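Local coordinates for protein alginate lyase A1-II' (PDB 2CWS) that probably depolymerises alginate by breaking its glycosidic bonds through beta-elimination, as a polysaccharide lyase of family 7, at residues Q110-M115 with Y199-N204; R67-E72 with G203-D208. One frame throughout, in Å; residues are numbered along the deposited sequence. Where two conformers were deposited one is given.

Interaction 1 (Q110-M115 with Y199-N204); sequences QIHGIM and YFKAGN. With SO4 (sulfate ion), chain B.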
ATOM      1  N   GLN A 110      -2.073   0.637   1.148  1.00  3.25           N
ATOM      2  CA  GLN A 110      -3.306   1.167   0.533  1.00  3.23           C
ATOM      3  C   GLN A 110      -4.329   0.058   0.377  1.00  3.33           C
ATOM      4  O   GLN A 110      -4.009  -1.132   0.287  1.00  3.36           O
ATOM      5  CB  GLN A 110      -3.090   1.762  -0.894  1.00  3.50           C
ATOM      6  CG  GLN A 110      -1.905   2.697  -0.992  1.00  4.28           C
ATOM      7  CD  GLN A 110      -1.926   3.442  -2.301  1.00  4.50           C
ATOM      8  OE1 GLN A 110      -2.958   4.047  -2.655  1.00  6.40           O
ATOM      9  NE2 GLN A 110      -0.806   3.428  -3.006  1.00  4.83           N
ATOM     10  N   ILE A 111      -5.587   0.502   0.238  1.00  3.28           N
ATOM     11  CA  ILE A 111      -6.579  -0.216  -0.561  1.00  3.86           C
ATOM     12  C   ILE A 111      -6.822   0.692  -1.765  1.00  4.18           C
ATOM     13  O   ILE A 111      -7.206   1.849  -1.556  1.00  4.61           O
ATOM     14  CB  ILE A 111      -7.906  -0.500   0.170  0.89  4.39           C
ATOM     15  CG1 ILE A 111      -7.692  -1.407   1.368  0.89  5.30           C
ATOM     16  CG2 ILE A 111      -8.891  -1.105  -0.834  0.89  5.66           C
ATOM     17  CD1 ILE A 111      -8.987  -1.611   2.140  0.89  5.92           C
ATOM     18  N   HIS A 112      -6.651   0.159  -2.974  1.00  4.30           N
ATOM     19  CA  HIS A 112      -6.860   0.968  -4.145  1.00  4.54           C
ATOM     20  C   HIS A 112      -8.086   0.481  -4.915  1.00  4.70           C
ATOM     21  O   HIS A 112      -8.273  -0.755  -5.087  1.00  5.12           O
ATOM     22  CB  HIS A 112      -5.600   0.845  -5.036  1.00  5.75           C
ATOM     23  CG  HIS A 112      -5.420   2.046  -5.893  1.00  5.70           C
ATOM     24  ND1 HIS A 112      -6.224   2.384  -6.962  1.00  6.50           N
ATOM     25  CD2 HIS A 112      -4.503   3.024  -5.790  1.00  7.01           C
ATOM     26  CE1 HIS A 112      -5.784   3.515  -7.499  1.00  8.31           C
ATOM     27  NE2 HIS A 112      -4.717   3.947  -6.812  1.00  8.79           N
ATOM     28  N   GLY A 113      -8.924   1.427  -5.365  1.00  5.05           N
ATOM     29  CA  GLY A 113      -9.986   1.063  -6.258  1.00  4.84           C
ATOM     30  C   GLY A 113      -9.500   0.790  -7.664  1.00  4.71           C
ATOM     31  O   GLY A 113      -8.439   1.237  -8.090  1.00  6.03           O
ATOM     32  N   ILE A 114     -10.357   0.077  -8.409  1.00  4.95           N
ATOM     33  CA  ILE A 114     -10.068  -0.199  -9.834  1.00  5.59           C
ATOM     34  C   ILE A 114     -11.423  -0.488 -10.477  1.00  5.62           C
ATOM     35  O   ILE A 114     -12.342  -1.019  -9.823  1.00  6.40           O
ATOM     36  CB  ILE A 114      -9.094  -1.391  -9.977  1.00  5.59           C
ATOM     37  CG1 ILE A 114      -8.656  -1.599 -11.454  1.00  6.35           C
ATOM     38  CG2 ILE A 114      -9.638  -2.663  -9.350  1.00  6.45           C
ATOM     39  CD1 ILE A 114      -7.467  -2.547 -11.533  1.00  7.15           C
ATOM     40  N   MET A 115     -11.557  -0.121 -11.738  1.00  6.59           N
ATOM     41  CA  MET A 115     -12.829  -0.482 -12.433  1.00  7.90           C
ATOM     42  C   MET A 115     -12.860  -1.954 -12.710  1.00  8.56           C
ATOM     43  O   MET A 115     -11.850  -2.637 -12.750  1.00  8.03           O
ATOM     44  CB  MET A 115     -12.972   0.298 -13.732  0.55 11.53           C
ATOM     45  CG  MET A 115     -12.755   1.788 -13.674  0.55 13.77           C
ATOM     46  SD  MET A 115     -13.989   2.569 -12.595  0.55 16.70           S
ATOM     47  CE  MET A 115     -15.448   2.332 -13.597  0.55 17.57           C
ATOM     48  N   TYR A 199      -7.944  -3.673  -4.598  1.00  4.07           N
ATOM     49  CA  TYR A 199      -6.778  -4.494  -4.326  1.00  3.95           C
ATOM     50  C   TYR A 199      -5.936  -3.792  -3.258  1.00  3.36           C
ATOM     51  O   TYR A 199      -5.936  -2.552  -3.131  1.00  4.12           O
ATOM     52  CB  TYR A 199      -5.955  -4.758  -5.595  1.00  4.87           C
ATOM     53  CG  TYR A 199      -5.443  -3.542  -6.304  1.00  4.49           C
ATOM     54  CD1 TYR A 199      -6.180  -2.987  -7.352  1.00  5.36           C
ATOM     55  CD2 TYR A 199      -4.261  -2.911  -5.966  1.00  4.74           C
ATOM     56  CE1 TYR A 199      -5.752  -1.873  -8.032  1.00  5.92           C
ATOM     57  CE2 TYR A 199      -3.816  -1.794  -6.613  1.00  5.06           C
ATOM     58  CZ  TYR A 199      -4.567  -1.244  -7.651  1.00  5.34           C
ATOM     59  OH  TYR A 199      -4.099  -0.134  -8.301  1.00  6.69           O
ATOM     60  N   PHE A 200      -5.220  -4.603  -2.477  1.00  3.33           N
ATOM     61  CA  PHE A 200      -4.306  -4.069  -1.479  1.00  3.12           C
ATOM     62  C   PHE A 200      -2.987  -3.649  -2.109  1.00  3.23           C
ATOM     63  O   PHE A 200      -2.564  -4.179  -3.154  1.00  3.62           O
ATOM     64  CB  PHE A 200      -4.035  -5.107  -0.396  1.00  4.02           C
ATOM     65  CG  PHE A 200      -5.204  -5.383   0.539  1.00  3.76           C
ATOM     66  CD1 PHE A 200      -5.834  -6.609   0.600  1.00  3.97           C
ATOM     67  CD2 PHE A 200      -5.631  -4.362   1.389  1.00  3.99           C
ATOM     68  CE1 PHE A 200      -6.855  -6.837   1.492  1.00  4.58           C
ATOM     69  CE2 PHE A 200      -6.669  -4.618   2.294  1.00  4.49           C
ATOM     70  CZ  PHE A 200      -7.284  -5.828   2.356  1.00  4.62           C
ATOM     71  N   LYS A 201      -2.280  -2.727  -1.421  1.00  3.30           N
ATOM     72  CA  LYS A 201      -0.908  -2.383  -1.754  1.00  3.33           C
ATOM     73  C   LYS A 201      -0.132  -2.227  -0.459  1.00  3.17           C
ATOM     74  O   LYS A 201      -0.714  -1.850   0.583  1.00  3.49           O
ATOM     75  CB  LYS A 201      -0.796  -1.043  -2.535  1.00  3.72           C
ATOM     76  CG  LYS A 201      -1.715  -0.960  -3.739  1.00  3.76           C
ATOM     77  CD  LYS A 201      -1.287   0.143  -4.710  1.00  3.88           C
ATOM     78  CE  LYS A 201      -0.216  -0.388  -5.675  1.00  4.39           C
ATOM     79  NZ  LYS A 201       0.391   0.732  -6.443  1.00  4.83           N
ATOM     80  N   ALA A 202       1.179  -2.447  -0.516  1.00  3.44           N
ATOM     81  CA  ALA A 202       2.034  -2.245   0.665  1.00  3.32           C
ATOM     82  C   ALA A 202       3.443  -1.997   0.180  1.00  3.11           C
ATOM     83  O   ALA A 202       3.949  -2.722  -0.690  1.00  3.71           O
ATOM     84  CB  ALA A 202       2.017  -3.482   1.565  1.00  4.87           C
ATOM     85  N   GLY A 203       4.102  -0.993   0.784  1.00  3.30           N
ATOM     86  CA  GLY A 203       5.499  -0.750   0.447  1.00  3.96           C
ATOM     87  C   GLY A 203       5.874   0.686   0.754  1.00  3.15           C
ATOM     88  O   GLY A 203       5.726   1.110   1.925  1.00  3.78           O
ATOM     89  N   ASN A 204       6.348   1.416  -0.267  1.00  3.49           N
ATOM     90  CA  ASN A 204       6.957   2.743  -0.023  1.00  3.36           C
ATOM     91  C   ASN A 204       6.576   3.617  -1.204  1.00  3.31           C
ATOM     92  O   ASN A 204       7.222   3.612  -2.246  1.00  4.16           O
ATOM     93  CB  ASN A 204       8.458   2.577   0.091  1.00  3.81           C
ATOM     94  CG  ASN A 204       9.226   3.853   0.297  1.00  4.17           C
ATOM     95  OD1 ASN A 204      10.514   3.766   0.253  1.00  6.51           O
ATOM     96  ND2 ASN A 204       8.593   4.953   0.450  1.00  3.42           N
TER
HETATM   97  S   SO4 B 401      -1.939   6.134  -6.783  0.66  5.94           S
HETATM   98  O1  SO4 B 401      -1.484   4.831  -6.016  0.66  4.68           O
HETATM   99  O2  SO4 B 401      -3.283   6.018  -7.303  0.66  7.26           O
HETATM  100  O3  SO4 B 401      -1.924   7.246  -5.908  0.66  5.91           O
HETATM  101  O4  SO4 B 401      -1.036   6.363  -7.906  0.66  7.40           O

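Interaction 2 (R67-E72 with G203-D208); sequences RSELRE and GNYVQD. With SO4 (sulfate ion), chain B; SO4 (sulfate ion), chain C.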
ATOM      1  N   ARG A  67       7.390   5.198  -6.439  1.00  4.22           N
ATOM      2  CA  ARG A  67       7.117   4.145  -5.452  1.00  3.80           C
ATOM      3  C   ARG A  67       8.027   2.944  -5.685  1.00  3.80           C
ATOM      4  O   ARG A  67       8.420   2.627  -6.808  1.00  4.43           O
ATOM      5  CB  ARG A  67       5.658   3.683  -5.514  1.00  4.12           C
ATOM      6  CG  ARG A  67       5.350   2.784  -6.723  1.00  4.59           C
ATOM      7  CD  ARG A  67       3.861   2.666  -6.910  1.00  5.58           C
ATOM      8  NE  ARG A  67       3.230   3.865  -7.491  1.00  6.21           N
ATOM      9  CZ  ARG A  67       2.069   4.392  -7.184  1.00  5.12           C
ATOM     10  NH1 ARG A  67       1.357   3.971  -6.125  1.00  5.00           N
ATOM     11  NH2 ARG A  67       1.627   5.402  -7.942  1.00  6.58           N
ATOM     12  N   SER A  68       8.238   2.240  -4.573  1.00  3.69           N
ATOM     13  CA  SER A  68       8.659   0.819  -4.595  1.00  3.55           C
ATOM     14  C   SER A  68       7.566   0.139  -3.761  1.00  3.17           C
ATOM     15  O   SER A  68       7.559   0.319  -2.546  1.00  3.53           O
ATOM     16  CB  SER A  68      10.044   0.656  -3.984  1.00  4.03           C
ATOM     17  OG  SER A  68      10.368  -0.723  -3.992  1.00  4.60           O
ATOM     18  N   GLU A  69       6.610  -0.523  -4.428  1.00  3.25           N
ATOM     19  CA  GLU A  69       5.355  -0.838  -3.757  1.00  3.67           C
ATOM     20  C   GLU A  69       4.811  -2.165  -4.325  1.00  3.28           C
ATOM     21  O   GLU A  69       4.817  -2.346  -5.546  1.00  4.09           O
ATOM     22  CB  GLU A  69       4.355   0.304  -3.905  1.00  3.89           C
ATOM     23  CG  GLU A  69       3.101   0.203  -3.030  1.00  4.25           C
ATOM     24  CD  GLU A  69       2.124   1.337  -3.260  1.00  3.62           C
ATOM     25  OE1 GLU A  69       1.964   1.790  -4.417  1.00  4.25           O
ATOM     26  OE2 GLU A  69       1.482   1.772  -2.266  1.00  4.41           O
ATOM     27  N   LEU A  70       4.324  -3.032  -3.425  1.00  3.32           N
ATOM     28  CA  LEU A  70       3.650  -4.238  -3.847  1.00  3.19           C
ATOM     29  C   LEU A  70       2.192  -3.955  -4.156  1.00  3.15           C
ATOM     30  O   LEU A  70       1.548  -3.125  -3.512  1.00  3.80           O
ATOM     31  CB  LEU A  70       3.711  -5.306  -2.719  1.00  3.45           C
ATOM     32  CG  LEU A  70       5.079  -5.769  -2.333  1.00  4.46           C
ATOM     33  CD1 LEU A  70       5.024  -6.663  -1.108  1.00  5.28           C
ATOM     34  CD2 LEU A  70       5.803  -6.513  -3.507  1.00  5.22           C
ATOM     35  N   ARG A  71       1.671  -4.675  -5.136  1.00  3.47           N
ATOM     36  CA  ARG A  71       0.302  -4.561  -5.653  1.00  3.42           C
ATOM     37  C   ARG A  71      -0.300  -5.948  -5.623  1.00  3.27           C
ATOM     38  O   ARG A  71       0.243  -6.893  -6.252  1.00  3.55           O
ATOM     39  CB  ARG A  71       0.435  -3.987  -7.097  1.00  4.10           C
ATOM     40  CG  ARG A  71      -0.861  -3.620  -7.831  1.00  4.48           C
ATOM     41  CD  ARG A  71      -1.793  -4.788  -8.231  1.00  4.37           C
ATOM     42  NE  ARG A  71      -2.672  -4.306  -9.290  1.00  4.17           N
ATOM     43  CZ  ARG A  71      -3.857  -4.819  -9.573  1.00  3.55           C
ATOM     44  NH1 ARG A  71      -4.340  -5.869  -8.900  1.00  4.16           N
ATOM     45  NH2 ARG A  71      -4.579  -4.244 -10.554  1.00  4.79           N
ATOM     46  N   GLU A  72      -1.397  -6.122  -4.894  1.00  3.60           N
ATOM     47  CA  GLU A  72      -1.990  -7.441  -4.696  1.00  3.28           C
ATOM     48  C   GLU A  72      -2.519  -7.996  -5.999  1.00  3.36           C
ATOM     49  O   GLU A  72      -3.222  -7.293  -6.749  1.00  4.26           O
ATOM     50  CB  GLU A  72      -3.148  -7.339  -3.695  1.00  4.02           C
ATOM     51  CG  GLU A  72      -3.851  -8.680  -3.471  1.00  4.71           C
ATOM     52  CD  GLU A  72      -5.162  -8.519  -2.726  1.00  3.78           C
ATOM     53  OE1 GLU A  72      -5.676  -7.407  -2.576  1.00  4.02           O
ATOM     54  OE2 GLU A  72      -5.688  -9.618  -2.312  1.00  5.17           O
ATOM     55  N   GLY A 203       4.102  -0.993   0.784  1.00  3.30           N
ATOM     56  CA  GLY A 203       5.499  -0.750   0.447  1.00  3.96           C
ATOM     57  C   GLY A 203       5.874   0.686   0.754  1.00  3.15           C
ATOM     58  O   GLY A 203       5.726   1.110   1.925  1.00  3.78           O
ATOM     59  N   ASN A 204       6.348   1.416  -0.267  1.00  3.49           N
ATOM     60  CA  ASN A 204       6.957   2.743  -0.023  1.00  3.36           C
ATOM     61  C   ASN A 204       6.576   3.617  -1.204  1.00  3.31           C
ATOM     62  O   ASN A 204       7.222   3.612  -2.246  1.00  4.16           O
ATOM     63  CB  ASN A 204       8.458   2.577   0.091  1.00  3.81           C
ATOM     64  CG  ASN A 204       9.226   3.853   0.297  1.00  4.17           C
ATOM     65  OD1 ASN A 204      10.514   3.766   0.253  1.00  6.51           O
ATOM     66  ND2 ASN A 204       8.593   4.953   0.450  1.00  3.42           N
ATOM     67  N   TYR A 205       5.529   4.445  -1.024  1.00  3.50           N
ATOM     68  CA  TYR A 205       5.015   5.317  -2.068  1.00  3.48           C
ATOM     69  C   TYR A 205       5.373   6.732  -1.582  1.00  3.25           C
ATOM     70  O   TYR A 205       4.778   7.248  -0.628  1.00  3.69           O
ATOM     71  CB  TYR A 205       3.533   5.076  -2.214  1.00  4.15           C
ATOM     72  CG  TYR A 205       2.796   5.958  -3.220  1.00  3.55           C
ATOM     73  CD1 TYR A 205       3.409   6.501  -4.338  1.00  4.34           C
ATOM     74  CD2 TYR A 205       1.439   6.163  -3.019  1.00  4.52           C
ATOM     75  CE1 TYR A 205       2.673   7.253  -5.244  1.00  5.40           C
ATOM     76  CE2 TYR A 205       0.689   6.913  -3.907  1.00  5.38           C
ATOM     77  CZ  TYR A 205       1.329   7.487  -5.002  1.00  5.51           C
ATOM     78  OH  TYR A 205       0.621   8.215  -5.925  1.00  7.30           O
ATOM     79  N   VAL A 206       6.381   7.318  -2.197  1.00  3.85           N
ATOM     80  CA  VAL A 206       7.054   8.476  -1.595  1.00  3.88           C
ATOM     81  C   VAL A 206       6.349   9.780  -1.942  1.00  3.71           C
ATOM     82  O   VAL A 206       6.282  10.134  -3.110  1.00  4.32           O
ATOM     83  CB  VAL A 206       8.503   8.528  -2.130  1.00  4.52           C
ATOM     84  CG1 VAL A 206       9.278   9.653  -1.422  1.00  5.41           C
ATOM     85  CG2 VAL A 206       9.227   7.184  -1.943  1.00  5.33           C
ATOM     86  N   GLN A 207       5.844  10.484  -0.902  1.00  3.88           N
ATOM     87  CA  GLN A 207       5.088  11.715  -1.189  1.00  3.91           C
ATOM     88  C   GLN A 207       6.008  12.926  -1.222  1.00  4.03           C
ATOM     89  O   GLN A 207       5.902  13.887  -0.483  1.00  4.57           O
ATOM     90  CB  GLN A 207       3.922  11.919  -0.178  1.00  4.68           C
ATOM     91  CG  GLN A 207       3.046  10.645  -0.080  1.00  5.01           C
ATOM     92  CD  GLN A 207       2.391  10.299  -1.377  1.00  4.46           C
ATOM     93  OE1 GLN A 207       1.527  10.998  -1.924  1.00  6.85           O
ATOM     94  NE2 GLN A 207       2.805   9.146  -1.962  1.00  4.62           N
ATOM     95  N   ASP A 208       6.959  12.834  -2.136  1.00  4.34           N
ATOM     96  CA  ASP A 208       7.952  13.887  -2.438  1.00  4.52           C
ATOM     97  C   ASP A 208       8.486  13.539  -3.813  1.00  4.60           C
ATOM     98  O   ASP A 208       8.990  12.443  -4.005  1.00  5.35           O
ATOM     99  CB  ASP A 208       9.057  13.894  -1.406  1.00  4.66           C
ATOM    100  CG  ASP A 208      10.073  15.007  -1.525  1.00  4.05           C
ATOM    101  OD1 ASP A 208      10.625  15.427  -0.461  1.00  4.21           O
ATOM    102  OD2 ASP A 208      10.292  15.462  -2.662  1.00  5.16           O
TER
HETATM  103  S   SO4 B 401      -1.939   6.134  -6.783  0.66  5.94           S
HETATM  104  O1  SO4 B 401      -1.484   4.831  -6.016  0.66  4.68           O
HETATM  105  O2  SO4 B 401      -3.283   6.018  -7.303  0.66  7.26           O
HETATM  106  O3  SO4 B 401      -1.924   7.246  -5.908  0.66  5.91           O
HETATM  107  O4  SO4 B 401      -1.036   6.363  -7.906  0.66  7.40           O
HETATM  108  S   SO4 C 402      -2.217  -2.263 -12.487  0.58  8.30           S
HETATM  109  O1  SO4 C 402      -1.542  -2.398 -11.070  0.58  9.44           O
HETATM  110  O2  SO4 C 402      -1.761  -3.339 -13.293  0.58 12.08           O
HETATM  111  O3  SO4 C 402      -3.597  -2.223 -12.389  0.58  6.67           O
HETATM  112  O4  SO4 C 402      -1.689  -0.945 -12.878  0.58 11.13           O

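Interaction 1 (Q110-M115 with Y199-N204)
Tyr-199 O takes a nearly straight bond from His-112 N, 2.8 Å long with an N-H...O angle of 176°, and the CA-H of Ile-111 approaches the same oxygen. Tyr-199 N answers to His-112 O, Gln-110 and Lys-201 exchange another reciprocal pair, and the antiparallel non-hydrogen-bonded pair of Ile-111 and Phe-200 lies between. With CG of Tyr-199 between its own backbone N and carbonyl carbon (chi1 59°), the phenol runs alongside His-112. His-112 CB sits over its face as a CH-pi contact, 3.8 Å from the Tyr-199 ring centroid. The two rings are only 7° from parallel but slid apart, and Tyr-199 OH comes over the imidazole face. Ile-114 CB meets the phenol edge, 3.9 Å from Tyr-199 CE1. His-112 ND1 is tied in the ring plane to Gly-113 O at 2.7 Å, which would hold the ring's rotation, with His-112 NE2 2.6 Å from O2 of a sulfate that probably came from the crystallisation liquor. On the sheet face of His-112 and Tyr-199, Gln-110 NE2 packs 3.7 Å from Lys-201 CD; it bonds Glu-69, and the sulfate only weakly. Lys-201 NZ goes to Gln-18. This face, built from the family 7 motifs QIH and YFKAG, is consistent with part of the alginate-binding cleft. On the other face of the sheet Phe-200 packs on Val-225 of the opposing sheet of the beta-jelly roll. Strand 106-114 runs between 120-130 and 197-202.

Interaction 2 (R67-E72 with G203-D208)
Arg-67 lays its guanidinium flat on the Tyr-205 ring in a cation-pi stack, CZ standing 3.8 Å from the Tyr-205 ring centroid with the planes 18° apart. The bend of the arginine at chi3 (75°) brings the group over the ring, and Gln-207 NE2 lies over the centre of the opposite ring face. Among the charged contacts, Arg-67 NH1 makes a salt bridge to Glu-69 OE1 at 2.8 Å, in the guanidinium plane. NH1 and NH2 of Arg-67 also donate to a sulfate, NH2 to sulfate O4 at 2.8 Å, and Tyr-205 OH donates to sulfate O3 at 2.7 Å. An alanine in place of Tyr-205 would probably leave the Arg-67 guanidinium without its stacking surface, freer to swing, and the sulfate without its hydroxyl partner. The run RSELRE fits a family 7 signature. It lies on the concave sheet of the beta-jelly roll, where the cleft of these lyases runs, and the anion may mark part of that alginate-binding cleft. Between the two segments the backbone bonds belong to one antiparallel hydrogen-bonded pair: Ser-68 N reaches Asn-204 O at 2.9 Å, and Asn-204 N reaches Ser-68 O at 2.8 Å. Arg-67/Tyr-205 and Glu-69/Gly-203 are its non-hydrogen-bonded neighbours. Backbone packing is close at Gly-203, where a CB would collide with Ser-68 O and Glu-69 CA.

In the fold
Interactions 1 and 2 lie about 10 Å apart, centre to centre, in the same antiparallel sheet of the alginate lyase domain, the part of a longer protein present here. Along the chain 67-72 comes first, then 110-115, and last 199-208, whose corner at Gly-203 separates strands 197-202 and 204-206 and lies within the segments of both contacts. Strand 197-202 lies between 106-114 and 67-72, and a salt bridge from Lys-201 NZ to Glu-69 OE1, 2.8 Å long, ties the two contacts together. Both contacts reach one sulfate, consistent with a shared polysaccharide-binding cleft.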